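Local coordinates for beta-lactamase (Chitinophaga pinensis, PDB 6N36), which probably hydrolyses the amide bond of beta-lactam antibiotics with a pair of zinc ions, as a member of the metallo-beta-lactamase superfamily, at residues 60-63 / 64-68; 170-174 / 175-179; 207-210 / 211-215. All coordinates share one frame; numbering follows the deposited sequence. Where two conformers were deposited one is given.

Contact 1 of 3, residues 60-63 / 64-68; sequences TLIK and AHMKT
Two turns of helix 58-69, the helix of a beta-alpha-beta unit, bring the backbone carbonyl of Leu-61 against the ring of His-65 and Ile-62 against Met-66. The backbone is regular: four successive i to i+4 hydrogen bonds run from Ala-64 N to Thr-60 O, His-65 N to Leu-61 O, Met-66 N to Ile-62 O and Lys-67 N to Lys-63 O. The second of them, His-65 N to Leu-61 O, spans 2.8 Å. The same carbonyl oxygen also sits over one face of the imidazole, displaced toward the rim and 3.2 Å from His-65 CG. The ring gets there because CG lies beside the backbone N, anti to the carbonyl carbon (chi1 -77°), which folds the imidazole back over the preceding turn. On the same side of the ring, toward its CE1-NE2 edge, Leu-61 CD1 comes to 3.8 Å from His-65 CE1 in one of two conformers, a tentative touch. Both ring nitrogens are engaged beyond the helix, NE2 with Asp-19 OD1 and ND1 with Ile-32 O, a double hold that fixes the rotation of this buried ring. ND1 must donate to the carbonyl; with Asp-19 at NE2 the ring is probably doubly protonated, its charge balanced by that carboxylate. Ile-62 and Met-66 run side by side in the same direction, with Ile-62 CG2 4.1 Å from Met-66 SD; Ile-62 packs further on Met-39 and Phe-73. One side of the helix packs inward and the other carries Lys-63 and Lys-67, as expected in a beta-alpha-beta crossover, here between parallel strands 48-51 and 76-80.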
loop_
_atom_site.group_PDB
_atom_site.type_symbol
_atom_site.label_atom_id
_atom_site.label_comp_id
_atom_site.label_asym_id
_atom_site.label_seq_id
_atom_site.Cartn_x
_atom_site.Cartn_y
_atom_site.Cartn_z
ATOM N N THR A 60 2.521 17.014 2.657
ATOM C CA THR A 60 2.281 17.966 3.755
ATOM C C THR A 60 1.676 17.242 4.962
ATOM O O THR A 60 2.131 17.512 6.133
ATOM C CB THR A 60 1.373 19.113 3.290
ATOM O OG1 THR A 60 2.115 19.760 2.252
ATOM C CG2 THR A 60 1.063 20.082 4.403
ATOM N N LEU A 61 0.659 16.391 4.742
ATOM C CA LEU A 61 -0.050 15.653 5.815
ATOM C C LEU A 61 0.881 14.626 6.443
ATOM O O LEU A 61 0.834 14.459 7.676
ATOM C CB LEU A 61 -1.303 14.962 5.265
ATOM C CG LEU A 61 -2.638 15.687 5.469
ATOM C CD1 LEU A 61 -3.714 14.666 5.822
ATOM C CD2 LEU A 61 -2.577 16.768 6.531
ATOM N N ILE A 62 1.681 13.975 5.626
ATOM C CA ILE A 62 2.653 12.961 6.137
ATOM C C ILE A 62 3.633 13.663 7.087
ATOM O O ILE A 62 3.808 13.165 8.217
ATOM C CB ILE A 62 3.394 12.273 4.989
ATOM C CG1 ILE A 62 2.417 11.379 4.226
ATOM C CG2 ILE A 62 4.620 11.470 5.453
ATOM C CD1 ILE A 62 2.934 10.970 2.865
ATOM N N LYS A 63 4.174 14.798 6.679
ATOM C CA LYS A 63 5.145 15.568 7.528
ATOM C C LYS A 63 4.457 15.959 8.848
ATOM O O LYS A 63 5.046 15.779 9.974
ATOM C CB LYS A 63 5.719 16.718 6.686
ATOM C CG LYS A 63 6.790 17.537 7.385
ATOM C CD LYS A 63 7.306 18.659 6.483
ATOM C CE LYS A 63 8.446 19.425 7.125
ATOM N NZ LYS A 63 8.506 19.193 8.586
ATOM N N ALA A 64 3.232 16.488 8.789
ATOM C CA ALA A 64 2.483 16.954 9.970
ATOM C C ALA A 64 2.151 15.796 10.889
ATOM O O ALA A 64 2.205 15.960 12.134
ATOM C CB ALA A 64 1.224 17.679 9.554
ATOM N N HIS A 65 1.730 14.649 10.314
ATOM C CA HIS A 65 1.334 13.502 11.149
ATOM C C HIS A 65 2.570 12.987 11.870
ATOM O O HIS A 65 2.466 12.575 13.025
ATOM C CB HIS A 65 0.698 12.445 10.269
ATOM C CG HIS A 65 -0.687 12.772 9.877
ATOM N ND1 HIS A 65 -1.385 12.016 8.944
ATOM C CD2 HIS A 65 -1.502 13.777 10.230
ATOM C CE1 HIS A 65 -2.584 12.535 8.793
ATOM N NE2 HIS A 65 -2.694 13.598 9.570
ATOM N N MET A 66 3.692 12.948 11.164
ATOM C CA MET A 66 4.950 12.465 11.785
ATOM C C MET A 66 5.348 13.394 12.938
ATOM O O MET A 66 5.688 12.869 14.022
ATOM C CB MET A 66 6.028 12.339 10.733
ATOM C CG MET A 66 5.823 11.111 9.894
ATOM S SD MET A 66 7.090 10.879 8.639
ATOM C CE MET A 66 8.453 10.459 9.741
ATOM N N LYS A 67 5.192 14.705 12.761
ATOM C CA LYS A 67 5.523 15.680 13.824
ATOM C C LYS A 67 4.618 15.380 15.027
ATOM O O LYS A 67 5.112 15.348 16.195
ATOM C CB LYS A 67 5.342 17.107 13.302
ATOM C CG LYS A 67 5.651 18.193 14.322
ATOM C CD LYS A 67 5.263 19.602 13.874
ATOM C CE LYS A 67 5.009 20.523 15.056
ATOM N NZ LYS A 67 4.362 21.817 14.698
ATOM N N THR A 68 3.300 15.213 14.814
ATOM C CA THR A 68 2.348 14.898 15.908
ATOM C C THR A 68 2.828 13.691 16.728
ATOM O O THR A 68 2.671 13.710 17.954
ATOM C CB THR A 68 0.927 14.648 15.385
ATOM O OG1 THR A 68 0.517 15.911 14.854
ATOM C CG2 THR A 68 -0.001 14.099 16.437
#

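Contact 2 of 3, residues 170-174 / 175-179; sequences DVKDA and VRTYK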
loop_
_atom_site.group_PDB
_atom_site.type_symbol
_atom_site.label_atom_id
_atom_site.label_comp_id
_atom_site.label_asym_id
_atom_site.label_seq_id
_atom_site.Cartn_x
_atom_site.Cartn_y
_atom_site.Cartn_z
ATOM N N ASP A 170 7.494 -8.507 11.165
ATOM C CA ASP A 170 7.301 -8.635 12.627
ATOM C C ASP A 170 7.554 -7.292 13.314
ATOM O O ASP A 170 8.550 -6.597 12.969
ATOM C CB ASP A 170 8.241 -9.691 13.211
ATOM C CG ASP A 170 7.895 -11.106 12.776
ATOM O OD1 ASP A 170 6.775 -11.342 12.235
ATOM O OD2 ASP A 170 8.758 -12.003 12.993
ATOM N N VAL A 171 6.667 -6.937 14.238
ATOM C CA VAL A 171 6.887 -5.798 15.170
ATOM C C VAL A 171 6.834 -6.345 16.608
ATOM O O VAL A 171 6.037 -7.244 16.907
ATOM C CB VAL A 171 5.897 -4.635 14.981
ATOM C CG1 VAL A 171 5.976 -4.109 13.559
ATOM C CG2 VAL A 171 4.467 -5.012 15.315
ATOM N N LYS A 172 7.627 -5.739 17.459
ATOM C CA LYS A 172 7.749 -6.123 18.898
ATOM C C LYS A 172 7.242 -4.968 19.755
ATOM O O LYS A 172 7.652 -3.831 19.486
ATOM C CB LYS A 172 9.225 -6.340 19.213
ATOM C CG LYS A 172 9.884 -7.525 18.526
ATOM C CD LYS A 172 11.363 -7.598 18.850
ATOM C CE LYS A 172 12.005 -8.910 18.459
ATOM N NZ LYS A 172 13.476 -8.758 18.454
ATOM N N ASP A 173 6.374 -5.212 20.729
ATOM C CA ASP A 173 6.083 -4.171 21.766
ATOM C C ASP A 173 6.573 -4.700 23.129
ATOM O O ASP A 173 7.303 -5.707 23.145
ATOM C CB ASP A 173 4.621 -3.721 21.678
ATOM C CG ASP A 173 3.582 -4.759 22.090
ATOM O OD1 ASP A 173 3.977 -5.793 22.744
ATOM O OD2 ASP A 173 2.400 -4.476 21.873
ATOM N N ALA A 174 6.206 -4.026 24.211
ATOM C CA ALA A 174 6.595 -4.408 25.584
ATOM C C ALA A 174 6.087 -5.813 25.932
ATOM O O ALA A 174 6.664 -6.439 26.852
ATOM C CB ALA A 174 6.085 -3.354 26.543
ATOM N N VAL A 175 5.040 -6.301 25.262
ATOM C CA VAL A 175 4.295 -7.541 25.642
ATOM C C VAL A 175 4.681 -8.716 24.735
ATOM O O VAL A 175 4.917 -9.837 25.242
ATOM C CB VAL A 175 2.776 -7.284 25.595
ATOM C CG1 VAL A 175 2.006 -8.547 25.971
ATOM C CG2 VAL A 175 2.361 -6.132 26.496
ATOM N N ARG A 176 4.605 -8.541 23.404
ATOM C CA ARG A 176 4.799 -9.685 22.488
ATOM C C ARG A 176 5.206 -9.213 21.078
ATOM O O ARG A 176 5.415 -7.999 20.877
ATOM C CB ARG A 176 3.504 -10.502 22.425
ATOM C CG ARG A 176 2.279 -9.712 21.977
ATOM C CD ARG A 176 1.131 -10.616 21.557
ATOM N NE ARG A 176 1.490 -11.304 20.322
ATOM C CZ ARG A 176 0.711 -12.145 19.645
ATOM N NH1 ARG A 176 -0.513 -12.412 20.069
ATOM N NH2 ARG A 176 1.161 -12.708 18.535
ATOM N N THR A 177 5.424 -10.186 20.193
ATOM C CA THR A 177 5.703 -9.967 18.762
ATOM C C THR A 177 4.408 -10.176 17.968
ATOM O O THR A 177 3.632 -11.114 18.273
ATOM C CB THR A 177 6.836 -10.871 18.269
ATOM O OG1 THR A 177 8.024 -10.534 18.999
ATOM C CG2 THR A 177 7.024 -10.723 16.772
ATOM N N TYR A 178 4.167 -9.309 16.987
ATOM C CA TYR A 178 3.034 -9.470 16.033
ATOM C C TYR A 178 3.550 -9.512 14.587
ATOM O O TYR A 178 4.405 -8.673 14.186
ATOM C CB TYR A 178 2.026 -8.328 16.125
ATOM C CG TYR A 178 1.353 -8.131 17.453
ATOM C CD1 TYR A 178 1.906 -7.301 18.411
ATOM C CD2 TYR A 178 0.130 -8.733 17.719
ATOM C CE1 TYR A 178 1.276 -7.135 19.640
ATOM C CE2 TYR A 178 -0.515 -8.568 18.929
ATOM C CZ TYR A 178 0.069 -7.783 19.897
ATOM O OH TYR A 178 -0.585 -7.645 21.087
ATOM N N LYS A 179 3.074 -10.493 13.842
ATOM C CA LYS A 179 3.346 -10.547 12.383
ATOM C C LYS A 179 2.238 -9.775 11.678
ATOM O O LYS A 179 1.037 -10.064 11.863
ATOM C CB LYS A 179 3.392 -11.988 11.856
ATOM C CG LYS A 179 3.879 -12.063 10.412
ATOM C CD LYS A 179 4.115 -13.473 9.927
ATOM C CE LYS A 179 5.251 -14.177 10.632
ATOM N NZ LYS A 179 6.546 -13.512 10.368
HETATM O O HOH W 1 0.454 -5.980 22.839
#
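Asp-170 and Lys-179 face each other across a non-hydrogen-bonded pair of the antiparallel hairpin, and their charged ends close a salt bridge, Lys-179 NZ to Asp-170 OD1 at 2.9 Å. The lysine reaches it by bending at chi3 and chi4, so that its chain curls round OD1 and the ammonium arrives on the syn side, 25° out of the carboxylate plane. Thr-177 and Lys-172 share this face and lie side by side; Thr-177 CG2 also rests 3.9 Å from Asp-170 CB. Val-171 and Tyr-178 occupy the other face as a hydrogen-bonded pair, with Val-171 N to Tyr-178 O and Tyr-178 N to Val-171 O. Asp-173 N to Arg-176 O closes the hairpin's end. There Asp-173 folds inward, CG held between its own N and carbonyl carbon (chi1 69°), and OD1 accepts two backbone N-H groups. Arg-176 N meets it nearly along the C-O bond at 2.9 Å, whereas Val-175 N comes from above the carboxylate plane at 2.8 Å, forming an Asx turn. The carboxylate stands 84° to the Tyr-178 ring, whose edge it approaches, OD2 being 3.6 Å from CE1. A water bridges Asp-173 OD2 and Tyr-178 OH, 2.6 Å from each, and Tyr-242 OH also bonds to OD2. Arg-176 NE lies over one face of the Tyr-178 ring, offset toward its rim, while NE and NH2 grip Thr-177 O side-on. The hairpin joins strands 165-172 and 177-182; Val-171 packs on Ala-26 of strand 23-26, Tyr-178 on Pro-244, and strand 221-223 runs parallel to 177-182 on its other flank.

Contact 3 of 3, residues 207-210 / 211-215; sequences YAYT and LKAMK
Thr-210 and Met-214, one turn apart on helix 203-215, lie side by side and point the same way, Thr-210 CG2 meeting Met-214 SD at 3.6 Å. The threonine methyl is anti to its own nitrogen, and this directs it along the helix toward the methionine, while OG1 falls beside the backbone N (chi1 -70°), where it hydrogen-bonds to Asp-206 O and, outside the helix, to Pro-158 O. Met-214 sends CG back over the preceding turn, 3.3 Å from Thr-210 O; its chain stays extended through chi2 and turns only at chi3, carrying CE away from the threonine. Tyr-209 takes a different course. With CG beside the carbonyl carbon (chi1 165°), the ring swings toward the C-terminal end and spreads over Ala-213, whose CB sits 4.1 Å from the ring centroid and 23° off the normal: a CH-pi contact over the face, placed toward the CE2, CZ and OH end. Leu-211 and Lys-212 both lean back toward the previous turn. Leu-211 CD1 comes within 3.5 Å of Tyr-207 O, and the bend of Lys-212 at chi3 brings CE to 3.4 Å from Ala-208 O. Beneath them run the helical bonds from Leu-211 N to Tyr-207 O, Ala-213 N to Tyr-209 O and Met-214 N to Thr-210 O (2.8 Å), and a weak one from Lys-212 N to Ala-208 O (3.3 Å). Tyr-207 and Leu-211 pack on Tyr-264 of helix 250-268, and Tyr-207 OH bonds to Ser-187 O. Lys-215 forms a salt bridge with Asp-254 of that same helix. Helix 203-215 connects strands 177-182 and 221-223 of the five-stranded sheet, with helix 250-268 packed against it.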
loop_
_atom_site.group_PDB
_atom_site.type_symbol
_atom_site.label_atom_id
_atom_site.label_comp_id
_atom_site.label_asym_id
_atom_site.label_seq_id
_atom_site.Cartn_x
_atom_site.Cartn_y
_atom_site.Cartn_z
ATOM N N TYR A 207 -4.397 -12.294 -11.380
ATOM C CA TYR A 207 -5.425 -12.175 -10.335
ATOM C C TYR A 207 -5.736 -13.547 -9.745
ATOM O O TYR A 207 -5.846 -13.650 -8.523
ATOM C CB TYR A 207 -6.723 -11.590 -10.875
ATOM C CG TYR A 207 -6.843 -10.089 -10.806
ATOM C CD1 TYR A 207 -7.012 -9.443 -9.593
ATOM C CD2 TYR A 207 -6.778 -9.330 -11.958
ATOM C CE1 TYR A 207 -7.216 -8.080 -9.546
ATOM C CE2 TYR A 207 -6.988 -7.955 -11.918
ATOM C CZ TYR A 207 -7.165 -7.326 -10.709
ATOM O OH TYR A 207 -7.427 -5.970 -10.706
ATOM N N ALA A 208 -5.807 -14.562 -10.570
ATOM C CA ALA A 208 -6.111 -15.925 -10.093
ATOM C C ALA A 208 -5.023 -16.388 -9.127
ATOM O O ALA A 208 -5.306 -16.920 -8.020
ATOM C CB ALA A 208 -6.265 -16.896 -11.207
ATOM N N TYR A 209 -3.759 -16.150 -9.510
ATOM C CA TYR A 209 -2.591 -16.468 -8.670
ATOM C C TYR A 209 -2.695 -15.740 -7.337
ATOM O O TYR A 209 -2.580 -16.332 -6.229
ATOM C CB TYR A 209 -1.266 -16.166 -9.390
ATOM C CG TYR A 209 -0.097 -16.129 -8.438
ATOM C CD1 TYR A 209 0.540 -17.286 -8.057
ATOM C CD2 TYR A 209 0.305 -14.970 -7.805
ATOM C CE1 TYR A 209 1.526 -17.284 -7.111
ATOM C CE2 TYR A 209 1.305 -14.936 -6.863
ATOM C CZ TYR A 209 1.998 -16.104 -6.574
ATOM O OH TYR A 209 2.970 -16.137 -5.600
ATOM N N THR A 210 -2.951 -14.434 -7.396
ATOM C CA THR A 210 -2.961 -13.594 -6.186
ATOM C C THR A 210 -4.064 -14.042 -5.233
ATOM O O THR A 210 -3.822 -14.078 -4.001
ATOM C CB THR A 210 -3.123 -12.150 -6.621
ATOM O OG1 THR A 210 -1.897 -11.796 -7.260
ATOM C CG2 THR A 210 -3.407 -11.223 -5.463
ATOM N N LEU A 211 -5.262 -14.323 -5.741
ATOM C CA LEU A 211 -6.348 -14.742 -4.818
ATOM C C LEU A 211 -5.930 -15.994 -4.038
ATOM O O LEU A 211 -6.155 -16.044 -2.810
ATOM C CB LEU A 211 -7.616 -14.945 -5.628
ATOM C CG LEU A 211 -8.290 -13.642 -6.039
ATOM C CD1 LEU A 211 -9.157 -13.836 -7.258
ATOM C CD2 LEU A 211 -9.051 -13.070 -4.863
ATOM N N LYS A 212 -5.287 -16.947 -4.685
ATOM C CA LYS A 212 -4.837 -18.177 -3.994
ATOM C C LYS A 212 -3.677 -17.863 -3.041
ATOM O O LYS A 212 -3.688 -18.297 -1.866
ATOM C CB LYS A 212 -4.464 -19.251 -5.013
ATOM C CG LYS A 212 -5.645 -19.751 -5.843
ATOM C CD LYS A 212 -5.297 -20.791 -6.880
ATOM C CE LYS A 212 -4.572 -20.229 -8.071
ATOM N NZ LYS A 212 -4.168 -21.278 -9.030
ATOM N N ALA A 213 -2.714 -17.075 -3.495
ATOM C CA ALA A 213 -1.477 -16.755 -2.769
ATOM C C ALA A 213 -1.819 -15.983 -1.483
ATOM O O ALA A 213 -1.302 -16.301 -0.405
ATOM C CB ALA A 213 -0.552 -15.981 -3.643
ATOM N N MET A 214 -2.720 -15.008 -1.564
ATOM C CA MET A 214 -3.077 -14.206 -0.390
ATOM C C MET A 214 -3.862 -15.062 0.615
ATOM O O MET A 214 -3.679 -14.835 1.808
ATOM C CB MET A 214 -3.849 -12.957 -0.848
ATOM C CG MET A 214 -2.936 -12.038 -1.630
ATOM S SD MET A 214 -3.751 -10.444 -1.968
ATOM C CE MET A 214 -3.611 -9.705 -0.332
ATOM N N LYS A 215 -4.658 -16.019 0.161
ATOM C CA LYS A 215 -5.402 -16.867 1.124
ATOM C C LYS A 215 -4.401 -17.674 1.955
ATOM O O LYS A 215 -4.670 -18.009 3.145
ATOM C CB LYS A 215 -6.323 -17.808 0.359
ATOM C CG LYS A 215 -7.473 -18.318 1.219
ATOM C CD LYS A 215 -8.474 -17.178 1.414
ATOM C CE LYS A 215 -9.916 -17.609 1.248
ATOM N NZ LYS A 215 -10.429 -18.197 2.501
#

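How the contacts relate
Along the chain the three contacts come in series, none enclosing another. Contact 1 belongs to helix 58-69, which connects strands 48-51 and 76-80 of the seven-stranded sheet; contacts 2 and 3 go with the five-stranded sheet. Strand 177-182 leads from the hairpin of contact 2 toward helix 203-215 of contact 3, yet their centres are about 27 Å apart and their nearest atoms about 11 Å. Contacts 1 and 3, about 35 Å apart between centres, lie on opposite sides of the chain's centre. This fits the alpha-beta/beta-alpha sandwich of the metallo-beta-lactamase fold, in which helices flank two sheets; its two zinc sites are formed by other residues.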